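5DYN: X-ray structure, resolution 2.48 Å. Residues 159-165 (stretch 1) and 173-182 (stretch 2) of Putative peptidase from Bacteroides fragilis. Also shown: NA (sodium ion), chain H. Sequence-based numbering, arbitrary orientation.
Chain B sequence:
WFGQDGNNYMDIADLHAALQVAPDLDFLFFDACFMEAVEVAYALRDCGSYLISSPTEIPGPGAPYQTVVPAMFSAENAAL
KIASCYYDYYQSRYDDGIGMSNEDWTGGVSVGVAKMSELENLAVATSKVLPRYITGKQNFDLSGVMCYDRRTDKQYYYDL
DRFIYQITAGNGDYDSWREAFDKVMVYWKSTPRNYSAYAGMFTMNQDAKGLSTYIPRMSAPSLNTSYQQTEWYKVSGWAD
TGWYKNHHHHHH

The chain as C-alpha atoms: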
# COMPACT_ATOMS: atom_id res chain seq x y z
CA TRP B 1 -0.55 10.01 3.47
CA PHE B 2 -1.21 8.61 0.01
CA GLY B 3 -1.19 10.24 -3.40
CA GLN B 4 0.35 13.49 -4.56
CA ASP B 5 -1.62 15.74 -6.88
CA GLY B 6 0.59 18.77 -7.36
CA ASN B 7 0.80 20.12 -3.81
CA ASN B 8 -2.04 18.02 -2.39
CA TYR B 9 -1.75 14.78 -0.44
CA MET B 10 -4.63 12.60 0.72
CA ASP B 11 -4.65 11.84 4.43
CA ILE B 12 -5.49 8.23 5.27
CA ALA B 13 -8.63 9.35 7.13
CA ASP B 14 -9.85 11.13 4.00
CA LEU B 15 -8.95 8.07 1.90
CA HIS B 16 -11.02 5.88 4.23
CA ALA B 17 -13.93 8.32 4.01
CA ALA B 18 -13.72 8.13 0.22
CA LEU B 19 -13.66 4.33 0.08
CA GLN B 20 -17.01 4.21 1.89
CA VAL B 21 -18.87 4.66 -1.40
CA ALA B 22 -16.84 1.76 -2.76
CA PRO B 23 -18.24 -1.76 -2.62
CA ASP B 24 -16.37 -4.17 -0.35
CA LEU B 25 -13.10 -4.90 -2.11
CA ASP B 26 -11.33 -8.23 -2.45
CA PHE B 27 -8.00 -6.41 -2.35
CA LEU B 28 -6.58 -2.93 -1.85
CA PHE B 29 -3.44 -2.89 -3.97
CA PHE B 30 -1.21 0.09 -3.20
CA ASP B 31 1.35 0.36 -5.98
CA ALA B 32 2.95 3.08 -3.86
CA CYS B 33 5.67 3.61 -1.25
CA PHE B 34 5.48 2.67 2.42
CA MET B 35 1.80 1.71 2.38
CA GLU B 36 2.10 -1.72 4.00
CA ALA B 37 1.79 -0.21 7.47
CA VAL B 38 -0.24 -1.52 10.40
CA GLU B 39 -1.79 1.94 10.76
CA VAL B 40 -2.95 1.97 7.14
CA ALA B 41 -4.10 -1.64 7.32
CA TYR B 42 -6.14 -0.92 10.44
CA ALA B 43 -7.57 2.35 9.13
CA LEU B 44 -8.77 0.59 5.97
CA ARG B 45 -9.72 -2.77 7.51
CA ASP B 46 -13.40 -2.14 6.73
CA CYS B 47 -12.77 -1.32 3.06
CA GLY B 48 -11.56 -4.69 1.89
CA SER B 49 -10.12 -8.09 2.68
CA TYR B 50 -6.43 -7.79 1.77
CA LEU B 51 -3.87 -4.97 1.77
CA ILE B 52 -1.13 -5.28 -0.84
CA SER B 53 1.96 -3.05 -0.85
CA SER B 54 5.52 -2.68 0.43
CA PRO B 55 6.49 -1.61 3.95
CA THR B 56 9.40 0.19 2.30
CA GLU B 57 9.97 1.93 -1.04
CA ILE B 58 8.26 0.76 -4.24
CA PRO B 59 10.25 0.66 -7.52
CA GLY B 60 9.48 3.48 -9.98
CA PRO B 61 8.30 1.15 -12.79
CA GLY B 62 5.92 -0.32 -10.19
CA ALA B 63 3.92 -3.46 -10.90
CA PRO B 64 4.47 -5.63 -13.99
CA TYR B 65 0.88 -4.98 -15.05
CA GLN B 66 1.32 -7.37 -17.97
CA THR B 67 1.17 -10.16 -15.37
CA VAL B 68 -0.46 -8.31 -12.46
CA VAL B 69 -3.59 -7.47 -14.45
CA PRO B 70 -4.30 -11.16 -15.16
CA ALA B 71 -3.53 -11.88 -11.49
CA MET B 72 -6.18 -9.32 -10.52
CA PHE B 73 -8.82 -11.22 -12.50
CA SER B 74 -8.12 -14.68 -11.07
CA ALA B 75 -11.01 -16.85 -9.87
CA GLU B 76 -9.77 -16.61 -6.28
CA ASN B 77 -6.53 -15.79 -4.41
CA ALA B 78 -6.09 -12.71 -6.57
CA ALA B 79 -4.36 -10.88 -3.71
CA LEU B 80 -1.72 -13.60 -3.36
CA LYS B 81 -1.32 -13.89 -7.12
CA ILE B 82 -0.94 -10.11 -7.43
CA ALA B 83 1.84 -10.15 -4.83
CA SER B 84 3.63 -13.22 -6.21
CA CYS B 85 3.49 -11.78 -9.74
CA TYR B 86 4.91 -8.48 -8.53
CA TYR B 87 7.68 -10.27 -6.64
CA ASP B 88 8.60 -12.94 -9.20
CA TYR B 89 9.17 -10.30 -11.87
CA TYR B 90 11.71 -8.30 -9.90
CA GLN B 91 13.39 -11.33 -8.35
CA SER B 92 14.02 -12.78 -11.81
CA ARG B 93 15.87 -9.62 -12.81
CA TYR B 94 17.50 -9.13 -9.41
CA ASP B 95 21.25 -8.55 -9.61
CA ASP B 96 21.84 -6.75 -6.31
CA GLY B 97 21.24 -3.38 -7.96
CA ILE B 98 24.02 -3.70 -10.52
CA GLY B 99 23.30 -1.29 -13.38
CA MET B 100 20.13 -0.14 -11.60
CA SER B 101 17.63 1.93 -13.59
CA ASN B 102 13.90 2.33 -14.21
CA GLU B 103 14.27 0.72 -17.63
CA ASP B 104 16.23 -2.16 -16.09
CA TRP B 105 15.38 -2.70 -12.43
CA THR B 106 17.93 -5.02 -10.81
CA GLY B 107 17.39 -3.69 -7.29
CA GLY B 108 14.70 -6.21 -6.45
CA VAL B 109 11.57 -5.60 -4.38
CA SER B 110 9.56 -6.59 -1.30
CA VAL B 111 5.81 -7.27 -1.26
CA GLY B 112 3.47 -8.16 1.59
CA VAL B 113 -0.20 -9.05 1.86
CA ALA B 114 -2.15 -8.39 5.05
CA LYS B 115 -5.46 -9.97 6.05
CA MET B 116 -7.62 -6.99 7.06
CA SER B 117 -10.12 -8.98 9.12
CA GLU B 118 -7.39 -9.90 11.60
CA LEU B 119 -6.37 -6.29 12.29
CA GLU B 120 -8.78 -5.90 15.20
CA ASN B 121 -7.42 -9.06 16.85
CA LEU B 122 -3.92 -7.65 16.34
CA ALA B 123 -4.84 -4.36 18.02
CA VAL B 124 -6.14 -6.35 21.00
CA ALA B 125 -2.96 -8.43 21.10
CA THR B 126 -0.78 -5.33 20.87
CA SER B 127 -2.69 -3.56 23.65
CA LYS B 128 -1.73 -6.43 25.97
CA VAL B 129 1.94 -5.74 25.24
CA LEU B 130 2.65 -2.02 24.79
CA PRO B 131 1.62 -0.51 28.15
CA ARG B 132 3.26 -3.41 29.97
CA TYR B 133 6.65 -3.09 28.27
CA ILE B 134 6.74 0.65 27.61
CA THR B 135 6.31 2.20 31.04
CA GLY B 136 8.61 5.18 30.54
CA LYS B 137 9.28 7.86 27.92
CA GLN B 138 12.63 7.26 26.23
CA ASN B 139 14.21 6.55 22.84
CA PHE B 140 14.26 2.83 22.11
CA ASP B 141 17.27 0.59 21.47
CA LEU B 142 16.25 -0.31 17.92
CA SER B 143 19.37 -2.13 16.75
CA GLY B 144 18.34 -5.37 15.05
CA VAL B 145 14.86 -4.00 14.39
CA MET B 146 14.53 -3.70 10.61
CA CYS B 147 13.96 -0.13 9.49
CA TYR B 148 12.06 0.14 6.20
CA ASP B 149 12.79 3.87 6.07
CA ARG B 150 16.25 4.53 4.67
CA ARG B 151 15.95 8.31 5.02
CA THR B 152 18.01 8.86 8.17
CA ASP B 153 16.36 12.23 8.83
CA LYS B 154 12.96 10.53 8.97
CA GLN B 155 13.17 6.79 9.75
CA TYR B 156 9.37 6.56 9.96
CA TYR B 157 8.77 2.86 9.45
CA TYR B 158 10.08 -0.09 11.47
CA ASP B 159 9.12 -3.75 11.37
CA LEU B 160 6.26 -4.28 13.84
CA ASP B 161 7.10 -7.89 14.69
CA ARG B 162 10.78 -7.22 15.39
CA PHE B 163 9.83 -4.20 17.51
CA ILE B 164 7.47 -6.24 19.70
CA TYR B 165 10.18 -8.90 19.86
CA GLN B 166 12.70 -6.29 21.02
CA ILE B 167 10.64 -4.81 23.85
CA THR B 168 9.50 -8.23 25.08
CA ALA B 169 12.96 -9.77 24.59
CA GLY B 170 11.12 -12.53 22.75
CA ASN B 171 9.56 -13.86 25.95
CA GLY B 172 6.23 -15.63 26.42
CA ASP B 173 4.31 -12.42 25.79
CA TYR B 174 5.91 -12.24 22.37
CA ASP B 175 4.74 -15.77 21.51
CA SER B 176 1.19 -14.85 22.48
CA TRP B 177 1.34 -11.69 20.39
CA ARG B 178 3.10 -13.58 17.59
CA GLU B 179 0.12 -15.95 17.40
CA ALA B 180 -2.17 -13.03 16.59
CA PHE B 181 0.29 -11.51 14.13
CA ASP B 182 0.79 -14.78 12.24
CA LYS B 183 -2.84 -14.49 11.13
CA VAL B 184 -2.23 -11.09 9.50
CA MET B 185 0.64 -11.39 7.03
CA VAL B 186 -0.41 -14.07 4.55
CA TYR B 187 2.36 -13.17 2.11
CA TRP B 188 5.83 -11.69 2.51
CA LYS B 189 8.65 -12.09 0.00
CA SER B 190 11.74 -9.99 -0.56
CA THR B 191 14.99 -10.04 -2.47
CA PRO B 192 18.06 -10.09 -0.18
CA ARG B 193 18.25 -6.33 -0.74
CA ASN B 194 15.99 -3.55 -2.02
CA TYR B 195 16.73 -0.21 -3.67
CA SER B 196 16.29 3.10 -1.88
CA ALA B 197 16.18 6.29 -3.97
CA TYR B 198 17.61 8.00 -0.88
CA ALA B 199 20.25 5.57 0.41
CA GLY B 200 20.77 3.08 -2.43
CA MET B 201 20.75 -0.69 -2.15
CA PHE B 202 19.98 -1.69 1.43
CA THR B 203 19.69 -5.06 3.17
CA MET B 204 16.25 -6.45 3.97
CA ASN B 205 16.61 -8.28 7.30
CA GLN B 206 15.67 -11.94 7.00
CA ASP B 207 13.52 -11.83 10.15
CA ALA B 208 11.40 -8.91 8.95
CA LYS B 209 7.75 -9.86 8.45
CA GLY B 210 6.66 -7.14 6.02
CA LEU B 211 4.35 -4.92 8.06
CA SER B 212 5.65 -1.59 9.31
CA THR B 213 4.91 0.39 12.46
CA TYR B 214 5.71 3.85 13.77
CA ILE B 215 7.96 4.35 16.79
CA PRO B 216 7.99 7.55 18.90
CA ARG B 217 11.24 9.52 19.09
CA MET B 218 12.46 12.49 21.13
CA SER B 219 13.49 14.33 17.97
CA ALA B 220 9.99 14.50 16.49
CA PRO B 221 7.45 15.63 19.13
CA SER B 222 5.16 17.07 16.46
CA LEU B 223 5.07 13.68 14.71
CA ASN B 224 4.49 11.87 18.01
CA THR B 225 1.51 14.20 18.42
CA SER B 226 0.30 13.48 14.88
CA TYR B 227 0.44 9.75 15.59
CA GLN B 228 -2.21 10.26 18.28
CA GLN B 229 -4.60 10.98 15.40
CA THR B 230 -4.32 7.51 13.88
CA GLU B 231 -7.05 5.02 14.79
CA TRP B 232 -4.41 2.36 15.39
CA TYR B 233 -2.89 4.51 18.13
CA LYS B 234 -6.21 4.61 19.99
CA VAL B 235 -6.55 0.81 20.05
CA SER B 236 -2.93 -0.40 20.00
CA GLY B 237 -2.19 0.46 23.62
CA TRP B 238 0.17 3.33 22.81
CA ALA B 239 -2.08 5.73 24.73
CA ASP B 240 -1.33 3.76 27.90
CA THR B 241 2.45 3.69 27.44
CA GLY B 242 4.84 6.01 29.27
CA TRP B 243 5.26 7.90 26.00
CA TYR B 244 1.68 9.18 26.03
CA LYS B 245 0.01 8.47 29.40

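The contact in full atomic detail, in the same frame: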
# COMPACT_ATOMS: atom_id res chain seq x y z
N ASP B 159 9.86 -2.50 11.39
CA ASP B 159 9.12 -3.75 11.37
C ASP B 159 8.40 -3.97 12.71
O ASP B 159 9.03 -3.97 13.76
CB ASP B 159 10.05 -4.92 11.07
CG ASP B 159 9.30 -6.24 10.97
OD1 ASP B 159 8.68 -6.48 9.91
OD2 ASP B 159 9.34 -7.02 11.94
N LEU B 160 7.08 -4.14 12.64
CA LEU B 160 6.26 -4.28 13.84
C LEU B 160 6.64 -5.50 14.67
O LEU B 160 6.80 -5.41 15.89
CB LEU B 160 4.78 -4.35 13.47
CG LEU B 160 3.80 -4.65 14.60
CD1 LEU B 160 3.80 -3.53 15.62
CD2 LEU B 160 2.40 -4.89 14.06
N ASP B 161 6.79 -6.64 14.00
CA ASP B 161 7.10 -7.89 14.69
C ASP B 161 8.43 -7.83 15.43
O ASP B 161 8.53 -8.26 16.58
CB ASP B 161 7.10 -9.05 13.70
CG ASP B 161 7.62 -10.33 14.32
OD1 ASP B 161 6.83 -11.03 14.99
OD2 ASP B 161 8.82 -10.64 14.15
N ARG B 162 9.46 -7.30 14.77
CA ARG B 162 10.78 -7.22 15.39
C ARG B 162 10.80 -6.21 16.53
O ARG B 162 11.56 -6.36 17.49
CB ARG B 162 11.83 -6.85 14.34
CG ARG B 162 12.09 -7.94 13.31
CD ARG B 162 12.74 -9.16 13.94
NE ARG B 162 11.77 -10.08 14.52
CZ ARG B 162 12.08 -11.16 15.23
NH1 ARG B 162 13.35 -11.47 15.46
NH2 ARG B 162 11.12 -11.94 15.71
N PHE B 163 9.95 -5.19 16.44
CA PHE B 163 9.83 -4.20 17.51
C PHE B 163 9.19 -4.81 18.76
O PHE B 163 9.66 -4.58 19.88
CB PHE B 163 9.02 -3.00 17.03
CG PHE B 163 8.65 -2.04 18.13
CD1 PHE B 163 9.62 -1.33 18.81
CD2 PHE B 163 7.32 -1.86 18.49
CE1 PHE B 163 9.28 -0.45 19.83
CE2 PHE B 163 6.97 -0.99 19.50
CZ PHE B 163 7.95 -0.28 20.17
N ILE B 164 8.12 -5.57 18.58
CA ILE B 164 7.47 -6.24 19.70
C ILE B 164 8.42 -7.27 20.30
O ILE B 164 8.49 -7.44 21.52
CB ILE B 164 6.14 -6.92 19.29
CG1 ILE B 164 5.17 -5.90 18.71
CG2 ILE B 164 5.49 -7.60 20.49
CD1 ILE B 164 4.75 -4.82 19.69
N TYR B 165 9.18 -7.93 19.43
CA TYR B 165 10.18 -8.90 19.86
C TYR B 165 11.26 -8.24 20.72
O TYR B 165 11.71 -8.80 21.72
CB TYR B 165 10.82 -9.58 18.65
CG TYR B 165 11.80 -10.67 19.01
CD1 TYR B 165 11.37 -11.98 19.16
CD2 TYR B 165 13.15 -10.40 19.19
CE1 TYR B 165 12.26 -12.99 19.48
CE2 TYR B 165 14.04 -11.40 19.51
CZ TYR B 165 13.59 -12.69 19.66
OH TYR B 165 14.47 -13.69 19.98
N ASP B 173 5.26 -13.42 26.26
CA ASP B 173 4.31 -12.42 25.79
C ASP B 173 4.46 -12.20 24.30
O ASP B 173 3.48 -11.90 23.61
CB ASP B 173 4.49 -11.10 26.53
CG ASP B 173 3.88 -11.13 27.91
OD1 ASP B 173 3.02 -12.00 28.16
OD2 ASP B 173 4.26 -10.28 28.75
N TYR B 174 5.68 -12.35 23.80
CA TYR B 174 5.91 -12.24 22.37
C TYR B 174 5.19 -13.36 21.63
O TYR B 174 4.49 -13.12 20.65
CB TYR B 174 7.40 -12.28 22.04
CG TYR B 174 7.66 -12.38 20.55
CD1 TYR B 174 7.43 -11.30 19.71
CD2 TYR B 174 8.10 -13.57 19.98
CE1 TYR B 174 7.64 -11.39 18.35
CE2 TYR B 174 8.32 -13.67 18.62
CZ TYR B 174 8.09 -12.58 17.81
OH TYR B 174 8.30 -12.68 16.45
N ASP B 175 5.36 -14.59 22.12
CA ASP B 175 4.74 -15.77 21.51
C ASP B 175 3.23 -15.62 21.41
O ASP B 175 2.64 -15.98 20.39
CB ASP B 175 5.09 -17.03 22.30
CG ASP B 175 6.59 -17.27 22.37
OD1 ASP B 175 7.31 -16.78 21.47
OD2 ASP B 175 7.04 -17.95 23.31
N SER B 176 2.62 -15.10 22.47
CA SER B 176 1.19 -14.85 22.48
C SER B 176 0.82 -13.84 21.41
O SER B 176 -0.09 -14.06 20.61
CB SER B 176 0.73 -14.36 23.85
OG SER B 176 0.85 -15.38 24.82
N TRP B 177 1.55 -12.73 21.39
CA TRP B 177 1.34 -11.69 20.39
C TRP B 177 1.62 -12.22 18.99
O TRP B 177 0.89 -11.92 18.05
CB TRP B 177 2.23 -10.48 20.68
CG TRP B 177 2.07 -9.37 19.69
CD1 TRP B 177 1.21 -8.32 19.77
CD2 TRP B 177 2.78 -9.21 18.46
NE1 TRP B 177 1.34 -7.51 18.67
CE2 TRP B 177 2.30 -8.04 17.84
CE3 TRP B 177 3.78 -9.95 17.81
CZ2 TRP B 177 2.78 -7.58 16.62
CZ3 TRP B 177 4.26 -9.49 16.59
CH2 TRP B 177 3.76 -8.32 16.01
N ARG B 178 2.68 -13.01 18.87
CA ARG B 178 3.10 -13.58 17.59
C ARG B 178 2.01 -14.46 16.99
O ARG B 178 1.87 -14.54 15.77
CB ARG B 178 4.39 -14.38 17.78
CG ARG B 178 4.86 -15.10 16.54
CD ARG B 178 5.10 -14.15 15.39
NE ARG B 178 5.63 -14.86 14.23
CZ ARG B 178 6.92 -15.10 14.02
NH1 ARG B 178 7.82 -14.67 14.90
NH2 ARG B 178 7.31 -15.75 12.93
N GLU B 179 1.23 -15.12 17.85
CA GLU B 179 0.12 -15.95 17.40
C GLU B 179 -0.92 -15.11 16.66
O GLU B 179 -1.45 -15.53 15.63
CB GLU B 179 -0.54 -16.67 18.58
CG GLU B 179 0.31 -17.78 19.19
CD GLU B 179 -0.43 -18.57 20.25
OE1 GLU B 179 -1.08 -17.95 21.12
OE2 GLU B 179 -0.37 -19.82 20.20
N ALA B 180 -1.19 -13.93 17.19
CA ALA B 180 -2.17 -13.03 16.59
C ALA B 180 -1.63 -12.41 15.31
O ALA B 180 -2.39 -12.16 14.37
CB ALA B 180 -2.58 -11.96 17.58
N PHE B 181 -0.33 -12.15 15.28
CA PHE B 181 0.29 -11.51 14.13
C PHE B 181 0.42 -12.48 12.96
O PHE B 181 0.32 -12.08 11.80
CB PHE B 181 1.67 -10.95 14.49
CG PHE B 181 2.37 -10.27 13.34
CD1 PHE B 181 2.05 -8.97 12.99
CD2 PHE B 181 3.33 -10.94 12.61
CE1 PHE B 181 2.68 -8.34 11.93
CE2 PHE B 181 3.97 -10.32 11.54
CZ PHE B 181 3.65 -9.02 11.20
N ASP B 182 0.66 -13.75 13.27
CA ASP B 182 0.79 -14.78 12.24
C ASP B 182 -0.43 -14.85 11.34
O ASP B 182 -0.34 -15.27 10.18
CB ASP B 182 1.05 -16.15 12.88
CG ASP B 182 2.49 -16.33 13.32
OD1 ASP B 182 3.36 -15.59 12.82
OD2 ASP B 182 2.75 -17.22 14.16
NA NA H . -4.96 -11.85 14.53

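The apolar centre of the contact is built around the indole of Trp 177, which reaches from the second helix toward the first. Ile 164 lies over one face of this ring: its CG1 is 3.7 Å from the centroid of the six-membered ring of Trp 177, 18° off the normal, so that its C-H groups meet the pi cloud in a CH-pi contact, and the same CG1 comes within 3.6 Å of Trp 177 CZ2. Leu 160, one turn earlier in its helix, approaches the edge of the indole instead, with Leu 160 CG 3.7 Å from Trp 177 CZ2. The indole is thus covered on a face by one aliphatic side chain and along its rim by another, while its NE1 is hydrogen-bonded elsewhere in the structure.

The backbone arrangement is consistent with this pattern. Helices 160-165 and 173-182 run nearly antiparallel, at 161° between their N-to-C directions, with axes 10.2 Å apart at closest approach. As the first helix ascends the second descends, so Leu 160 also reaches Phe 181, one turn beyond Trp 177 (Leu 160 CD2 to Phe 181 CE1, 4.1 Å), whereas Ile 164 also meets Tyr 174, one turn before it (Ile 164 CG2 to Tyr 174 CD1, 4.2 Å). The backbones come closer toward the Tyr 165 end: the CA atoms of Tyr 165 and Tyr 174 are 6.0 Å apart, against 7.5 Å for the CA atoms of Asp 161 and Arg 178. There the two tyrosines form an edge-to-face pair, the edge of Tyr 165 directed at the face of Tyr 174, with planes at 89°, centroids 4.9 Å apart and Tyr 165 CD1 3.5 Å from Tyr 174 CE2.

Tyr 174 carries the contact from apolar to polar. Its ring packs as a knob among Asp 161, Arg 162, Ile 164 and Tyr 165, and its hydroxyl donates a short hydrogen bond to Asp 161, 2.6 Å from Tyr 174 OH to Asp 161 OD1. Asp 161 is a knob in turn, set among Tyr 174, Trp 177, Arg 178 and Phe 181; its CB lies over a face of the Phe 181 ring, 4.0 Å from CE2, while its carboxylate extends to the polar edge.

At that edge two arginines converge on the tyrosine hydroxyl. Arg 162 NH2 and Arg 178 NH1 each donate a weak hydrogen bond to Tyr 174 OH, at 3.0 and 2.6 Å respectively. This brings like charges together, with Arg 162 NH2 4.4 Å from Arg 178 NH1, but carboxylates lie close by. Asp 161 OD2 forms a salt bridge with Arg 162 NE at 3.0 Å, and Asp 182 OD1 one with Arg 178 NE at 2.8 Å. Across the helices, Asp 161 OD1 and Arg 178 NH1 make a long salt bridge of 3.8 Å; the oxygen lies well out of the guanidinium plane, so the attraction is purely electrostatic.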